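Local coordinates for protein eEF1A lysine and N-terminal methyltransferase (PDB 5WCJ) that methylates the elongation factor eEF1A at its N-terminal glycine through the C-terminal domain described here, and at a lysine through a separate N-terminal domain, at residues I121-D126 with P139-Q144; G170-V175 with V195-F200. One frame throughout, in Å; residues are numbered along the deposited sequence.

How the contacts relate
Both contacts are built on the same mixed sheet of the Rossmann-like methyltransferase domain, and their centres lie about 11 Å apart. Along the chain contact 1 closes before contact 2 opens. Contact 1 sets the end of strand 118-123 and the turn beyond it against the loop that leads into helix 144-152, beside the bound S-adenosyl-L-homocysteine. Contact 2 joins helix 169-182 to strand 197-202, which is separated from strand 118-123 in the sheet by strand 158-164 alone. The two meet where Val-142 CG2 packs on Val-175 CG1, 3.9 Å apart, so the loop that carries Phe-141 of the pocket also packs, through its next residue, on the helix of contact 2.

Contact 1: residues I121-D126 with P139-Q144; sequences IMFDVD and PAFVEQ. With SAH (S-adenosyl-L-homocysteine), chain F.
Phe-141 turns the edge of its ring onto the face of Phe-123 while one of its own faces receives Val-125. The two phenylalanines form a T-shaped pair, with centroids 5.3 Å apart and planes at 77°. The touching edge is that of CD2, which lies 3.6 Å from Phe-123 CE2. With CG anti to the carbonyl carbon (chi1 -75°), the Phe-123 ring leaves the strand end on the side of the loop. The carbonyl O of Phe-141 sits at the edge of the Phe-123 ring, in its plane; this oxygen is buried and has no hydrogen-bond partner in the model.

Val-125 uses its two methyls differently. CG1 stands almost exactly on the normal of the Phe-141 ring, 4.1 Å from its centroid, a CH-pi contact over the face. CG2 lies against the adenine near C5 and N7, 3.3 Å from SAH C5, and also reaches Phe-141 CE1. Phe-141 comes to the same face of the adenine, by the exocyclic amine: its CZ is 3.5 Å from SAH N6. That nitrogen lies in the plane of the phenyl ring, at the CE1-CZ edge.

Farther back, Phe-160 makes a second edge-to-face pair with Phe-123, and Leu-102 of helix 101-109 packs on Phe-141. Next to Val-125, the carboxylate of Asp-124 is gripped by His-22, His-23 and Asn-163. Together the two segments form part of one wall of the cofactor pocket, Val-125 and Phe-141 at the adenine and the backbone of Asp-124 and Asp-126 by the homocysteine and ribose, in a Rossmann-like, S-adenosylmethionine-dependent methyltransferase.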
loop_
_atom_site.group_PDB
_atom_site.type_symbol
_atom_site.label_atom_id
_atom_site.label_comp_id
_atom_site.label_asym_id
_atom_site.label_seq_id
_atom_site.Cartn_x
_atom_site.Cartn_y
_atom_site.Cartn_z
ATOM N N ILE A 121 0.609 -3.461 3.204
ATOM C CA ILE A 121 0.073 -3.901 1.934
ATOM C C ILE A 121 -0.904 -2.834 1.451
ATOM O O ILE A 121 -1.850 -2.494 2.161
ATOM C CB ILE A 121 -0.613 -5.285 2.039
ATOM C CG1 ILE A 121 0.388 -6.370 2.474
ATOM C CG2 ILE A 121 -1.280 -5.658 0.732
ATOM C CD1 ILE A 121 -0.276 -7.701 2.776
ATOM N N MET A 122 -0.672 -2.322 0.247
ATOM C CA MET A 122 -1.521 -1.290 -0.348
ATOM C C MET A 122 -2.220 -1.834 -1.569
ATOM O O MET A 122 -1.553 -2.372 -2.477
ATOM C CB MET A 122 -0.695 -0.055 -0.726
ATOM C CG MET A 122 -0.156 0.729 0.446
ATOM S SD MET A 122 0.733 2.204 -0.150
ATOM C CE MET A 122 1.129 2.987 1.405
ATOM N N PHE A 123 -3.545 -1.644 -1.627
ATOM C CA PHE A 123 -4.322 -1.920 -2.846
ATOM C C PHE A 123 -4.724 -0.609 -3.470
ATOM O O PHE A 123 -5.517 0.141 -2.881
ATOM C CB PHE A 123 -5.584 -2.728 -2.529
ATOM C CG PHE A 123 -5.357 -4.195 -2.225
ATOM C CD1 PHE A 123 -4.090 -4.769 -2.165
ATOM C CD2 PHE A 123 -6.461 -5.015 -1.968
ATOM C CE1 PHE A 123 -3.922 -6.099 -1.883
ATOM C CE2 PHE A 123 -6.280 -6.357 -1.691
ATOM C CZ PHE A 123 -5.020 -6.883 -1.616
ATOM N N ASP A 124 -4.179 -0.347 -4.663
ATOM C CA ASP A 124 -4.503 0.815 -5.483
ATOM C C ASP A 124 -4.904 0.281 -6.839
ATOM O O ASP A 124 -4.326 0.635 -7.870
ATOM C CB ASP A 124 -3.260 1.728 -5.573
ATOM C CG ASP A 124 -3.545 3.119 -6.110
ATOM O OD1 ASP A 124 -4.702 3.567 -6.053
ATOM O OD2 ASP A 124 -2.559 3.777 -6.591
ATOM N N VAL A 125 -5.858 -0.640 -6.827
ATOM C CA VAL A 125 -6.196 -1.408 -8.018
ATOM C C VAL A 125 -7.546 -0.954 -8.566
ATOM O O VAL A 125 -8.500 -0.783 -7.809
ATOM C CB VAL A 125 -6.061 -2.923 -7.777
ATOM C CG1 VAL A 125 -6.711 -3.369 -6.497
ATOM C CG2 VAL A 125 -6.583 -3.724 -8.957
ATOM N N ASP A 126 -7.596 -0.700 -9.869
ATOM C CA ASP A 126 -8.821 -0.240 -10.525
ATOM C C ASP A 126 -8.851 -0.837 -11.921
ATOM O O ASP A 126 -7.948 -0.571 -12.705
ATOM C CB ASP A 126 -8.854 1.286 -10.578
ATOM C CG ASP A 126 -10.202 1.845 -11.056
ATOM O OD1 ASP A 126 -11.123 1.072 -11.409
ATOM O OD2 ASP A 126 -10.325 3.084 -11.086
ATOM N N PRO A 139 -14.145 -6.808 -6.925
ATOM C CA PRO A 139 -14.687 -7.371 -5.677
ATOM C C PRO A 139 -13.937 -8.577 -5.125
ATOM O O PRO A 139 -13.934 -8.795 -3.918
ATOM C CB PRO A 139 -16.137 -7.761 -6.049
ATOM C CG PRO A 139 -16.252 -7.632 -7.504
ATOM C CD PRO A 139 -15.163 -6.743 -7.996
ATOM N N ALA A 140 -13.274 -9.344 -5.993
ATOM C CA ALA A 140 -12.510 -10.501 -5.520
ATOM C C ALA A 140 -11.418 -10.132 -4.517
ATOM O O ALA A 140 -11.075 -10.949 -3.675
ATOM C CB ALA A 140 -11.915 -11.280 -6.686
ATOM N N PHE A 141 -10.887 -8.901 -4.603
ATOM C CA PHE A 141 -9.805 -8.454 -3.721
ATOM C C PHE A 141 -10.288 -8.240 -2.294
ATOM O O PHE A 141 -9.469 -8.160 -1.388
ATOM C CB PHE A 141 -9.171 -7.132 -4.219
ATOM C CG PHE A 141 -8.214 -7.301 -5.353
ATOM C CD1 PHE A 141 -8.649 -7.267 -6.657
ATOM C CD2 PHE A 141 -6.866 -7.520 -5.100
ATOM C CE1 PHE A 141 -7.751 -7.406 -7.714
ATOM C CE2 PHE A 141 -5.953 -7.671 -6.134
ATOM C CZ PHE A 141 -6.391 -7.605 -7.456
ATOM N N VAL A 142 -11.604 -8.109 -2.098
ATOM C CA VAL A 142 -12.181 -7.903 -0.751
ATOM C C VAL A 142 -13.158 -9.015 -0.286
ATOM O O VAL A 142 -13.857 -8.881 0.712
ATOM C CB VAL A 142 -12.803 -6.511 -0.651
ATOM C CG1 VAL A 142 -11.712 -5.449 -0.787
ATOM C CG2 VAL A 142 -13.894 -6.268 -1.687
ATOM N N GLU A 143 -13.151 -10.123 -1.003
ATOM C CA GLU A 143 -13.899 -11.304 -0.635
ATOM C C GLU A 143 -13.170 -11.995 0.512
ATOM O O GLU A 143 -11.935 -12.022 0.596
ATOM C CB GLU A 143 -14.029 -12.178 -1.884
ATOM C CG GLU A 143 -14.826 -13.461 -1.729
ATOM C CD GLU A 143 -13.986 -14.603 -1.244
ATOM O OE1 GLU A 143 -12.777 -14.625 -1.554
ATOM O OE2 GLU A 143 -14.524 -15.482 -0.516
ATOM N N GLN A 144 -13.936 -12.503 1.465
ATOM C CA GLN A 144 -13.342 -12.947 2.724
ATOM C C GLN A 144 -12.291 -14.044 2.614
ATOM O O GLN A 144 -11.310 -13.980 3.331
ATOM C CB GLN A 144 -14.433 -13.326 3.755
ATOM C CG GLN A 144 -15.057 -12.101 4.433
ATOM C CD GLN A 144 -15.924 -12.480 5.621
ATOM O OE1 GLN A 144 -15.451 -13.108 6.572
ATOM N NE2 GLN A 144 -17.194 -12.100 5.572
HETATM C CG SAH F . -3.924 3.430 -9.931
HETATM S SD SAH F . -4.361 2.826 -11.585
HETATM C "C5'" SAH F . -4.974 1.150 -11.274
HETATM C "C4'" SAH F . -3.871 0.164 -11.603
HETATM O "O4'" SAH F . -4.314 -1.164 -11.229
HETATM C "C3'" SAH F . -3.534 0.104 -13.105
HETATM O "O3'" SAH F . -2.122 0.147 -13.285
HETATM C "C2'" SAH F . -4.105 -1.254 -13.529
HETATM O "O2'" SAH F . -3.436 -1.910 -14.600
HETATM C "C1'" SAH F . -3.876 -2.038 -12.245
HETATM N N9 SAH F . -4.643 -3.274 -12.121
HETATM C C8 SAH F . -5.942 -3.489 -12.504
HETATM N N7 SAH F . -6.400 -4.679 -12.198
HETATM C C5 SAH F . -5.327 -5.290 -11.571
HETATM C C6 SAH F . -5.166 -6.558 -10.989
HETATM N N6 SAH F . -6.152 -7.491 -10.935
HETATM N N1 SAH F . -3.963 -6.856 -10.459
HETATM C C2 SAH F . -2.980 -5.942 -10.515
HETATM N N3 SAH F . -3.020 -4.705 -11.020
HETATM C C4 SAH F . -4.232 -4.436 -11.530
#

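Contact 2: residues G170-V175 with V195-F200; sequences GLKDSV and VNEILF
Strand 197-202 is the reversed strand that marks the class I methyltransferase fold, inserted antiparallel between strands 158-164 and 185-190, while helix 169-182 is the crossover joining those two strands. The first turns of the helix are tied to the reversed strand by a salt bridge between Lys-172 and Glu-197. The backbones stand well apart, with the CA atoms of these two residues 11.0 Å from each other, and the side chains approach from opposite directions to cover the gap. Lys-172 NZ donates to Glu-197 OE1 at 2.9 Å. The ammonium comes from above the carboxylate plane, 42° out of it, and favours one oxygen: OE2 is 4.1 Å from NZ.

The lysine leaves the helix with CG anti to the backbone N (chi1 -179°), but a bend at chi3 of 104° swings its end round to the acid. On the strand, Glu-197 runs extended from CG toward the helix. Its OE1 has a second cationic partner in NE of Arg-190, on the neighbouring strand 185-190, and the Glu-197 side chain also touches Val-188 of that strand.

Deeper along the interface, Leu-199 points toward the helix and packs on Leu-176 and Leu-179, so the ionic pair adjoins an apolar layer. Replacing Glu-197 with a leucine would probably leave Lys-172 and Arg-190 without their shared anion, two neighbouring positive charges no longer screened from each other. With two cations converging on one oxygen of a buried residue, the carboxylate is likely to stay ionised, its negative charge met by one cation from the helix and one from the adjacent strand.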
loop_
_atom_site.group_PDB
_atom_site.type_symbol
_atom_site.label_atom_id
_atom_site.label_comp_id
_atom_site.label_asym_id
_atom_site.label_seq_id
_atom_site.Cartn_x
_atom_site.Cartn_y
_atom_site.Cartn_z
ATOM N N GLY A 170 -25.298 -0.444 -0.634
ATOM C CA GLY A 170 -25.559 -1.783 -0.103
ATOM C C GLY A 170 -24.309 -2.658 -0.188
ATOM O O GLY A 170 -23.874 -3.247 0.807
ATOM N N LEU A 171 -23.721 -2.712 -1.380
ATOM C CA LEU A 171 -22.468 -3.420 -1.586
ATOM C C LEU A 171 -21.369 -2.882 -0.693
ATOM O O LEU A 171 -20.629 -3.674 -0.092
ATOM C CB LEU A 171 -22.041 -3.373 -3.052
ATOM C CG LEU A 171 -20.728 -4.096 -3.408
ATOM C CD1 LEU A 171 -20.786 -5.555 -2.978
ATOM C CD2 LEU A 171 -20.405 -3.953 -4.877
ATOM N N LYS A 172 -21.249 -1.552 -0.589
ATOM C CA LYS A 172 -20.216 -0.955 0.242
ATOM C C LYS A 172 -20.281 -1.419 1.708
ATOM O O LYS A 172 -19.246 -1.707 2.309
ATOM C CB LYS A 172 -20.225 0.580 0.164
ATOM C CG LYS A 172 -19.150 1.203 1.010
ATOM C CD LYS A 172 -18.758 2.611 0.631
ATOM C CE LYS A 172 -19.332 3.627 1.570
ATOM N NZ LYS A 172 -18.881 4.977 1.142
ATOM N N ASP A 173 -21.490 -1.474 2.271
ATOM C CA ASP A 173 -21.682 -1.975 3.631
ATOM C C ASP A 173 -21.274 -3.449 3.781
ATOM O O ASP A 173 -20.670 -3.797 4.785
ATOM C CB ASP A 173 -23.141 -1.778 4.085
ATOM C CG ASP A 173 -23.469 -0.311 4.445
ATOM O OD1 ASP A 173 -22.564 0.556 4.475
ATOM O OD2 ASP A 173 -24.658 -0.023 4.722
ATOM N N SER A 174 -21.565 -4.282 2.784
ATOM C CA SER A 174 -21.128 -5.682 2.758
ATOM C C SER A 174 -19.595 -5.804 2.690
ATOM O O SER A 174 -18.982 -6.603 3.413
ATOM C CB SER A 174 -21.742 -6.427 1.572
ATOM O OG SER A 174 -23.162 -6.400 1.631
ATOM N N VAL A 175 -18.980 -4.992 1.834
ATOM C CA VAL A 175 -17.510 -4.950 1.725
ATOM C C VAL A 175 -16.883 -4.573 3.064
ATOM O O VAL A 175 -15.971 -5.260 3.550
ATOM C CB VAL A 175 -17.055 -3.961 0.623
ATOM C CG1 VAL A 175 -15.565 -3.666 0.693
ATOM C CG2 VAL A 175 -17.423 -4.493 -0.754
ATOM N N VAL A 195 -14.869 10.773 -4.708
ATOM C CA VAL A 195 -15.694 9.725 -4.096
ATOM C C VAL A 195 -14.871 8.657 -3.309
ATOM O O VAL A 195 -15.392 7.987 -2.430
ATOM C CB VAL A 195 -16.586 9.055 -5.181
ATOM C CG1 VAL A 195 -15.771 8.220 -6.155
ATOM C CG2 VAL A 195 -17.709 8.250 -4.547
ATOM N N ASN A 196 -13.602 8.523 -3.658
ATOM C CA ASN A 196 -12.672 7.533 -3.064
ATOM C C ASN A 196 -12.633 7.635 -1.568
ATOM O O ASN A 196 -12.652 8.750 -1.013
ATOM C CB ASN A 196 -11.234 7.778 -3.561
ATOM C CG ASN A 196 -11.119 7.718 -5.054
ATOM O OD1 ASN A 196 -11.794 8.480 -5.760
ATOM N ND2 ASN A 196 -10.296 6.800 -5.560
ATOM N N GLU A 197 -12.583 6.501 -0.899
ATOM C CA GLU A 197 -12.179 6.515 0.479
ATOM C C GLU A 197 -11.049 5.526 0.734
ATOM O O GLU A 197 -10.924 4.516 0.041
ATOM C CB GLU A 197 -13.349 6.291 1.398
ATOM C CG GLU A 197 -13.951 4.931 1.401
ATOM C CD GLU A 197 -15.267 4.927 2.173
ATOM O OE1 GLU A 197 -16.184 5.731 1.825
ATOM O OE2 GLU A 197 -15.377 4.117 3.114
ATOM N N ILE A 198 -10.226 5.842 1.720
ATOM C CA ILE A 198 -9.085 5.012 2.048
ATOM C C ILE A 198 -9.428 4.288 3.329
ATOM O O ILE A 198 -9.845 4.910 4.316
ATOM C CB ILE A 198 -7.759 5.809 2.195
ATOM C CG1 ILE A 198 -7.461 6.636 0.939
ATOM C CG2 ILE A 198 -6.630 4.850 2.551
ATOM C CD1 ILE A 198 -7.505 5.866 -0.374
ATOM N N LEU A 199 -9.299 2.959 3.301
ATOM C CA LEU A 199 -9.480 2.152 4.457
ATOM C C LEU A 199 -8.120 1.708 4.967
ATOM O O LEU A 199 -7.274 1.263 4.206
ATOM C CB LEU A 199 -10.309 0.918 4.146
ATOM C CG LEU A 199 -11.595 1.157 3.344
ATOM C CD1 LEU A 199 -12.320 -0.169 3.165
ATOM C CD2 LEU A 199 -12.490 2.149 4.008
ATOM N N PHE A 200 -7.943 1.798 6.265
ATOM C CA PHE A 200 -6.701 1.383 6.926
ATOM C C PHE A 200 -7.089 0.268 7.881
ATOM O O PHE A 200 -7.882 0.477 8.837
ATOM C CB PHE A 200 -6.098 2.529 7.721
ATOM C CG PHE A 200 -5.944 3.804 6.959
ATOM C CD1 PHE A 200 -4.786 4.059 6.229
ATOM C CD2 PHE A 200 -6.947 4.787 6.996
ATOM C CE1 PHE A 200 -4.642 5.243 5.533
ATOM C CE2 PHE A 200 -6.803 5.970 6.301
ATOM C CZ PHE A 200 -5.637 6.209 5.586
#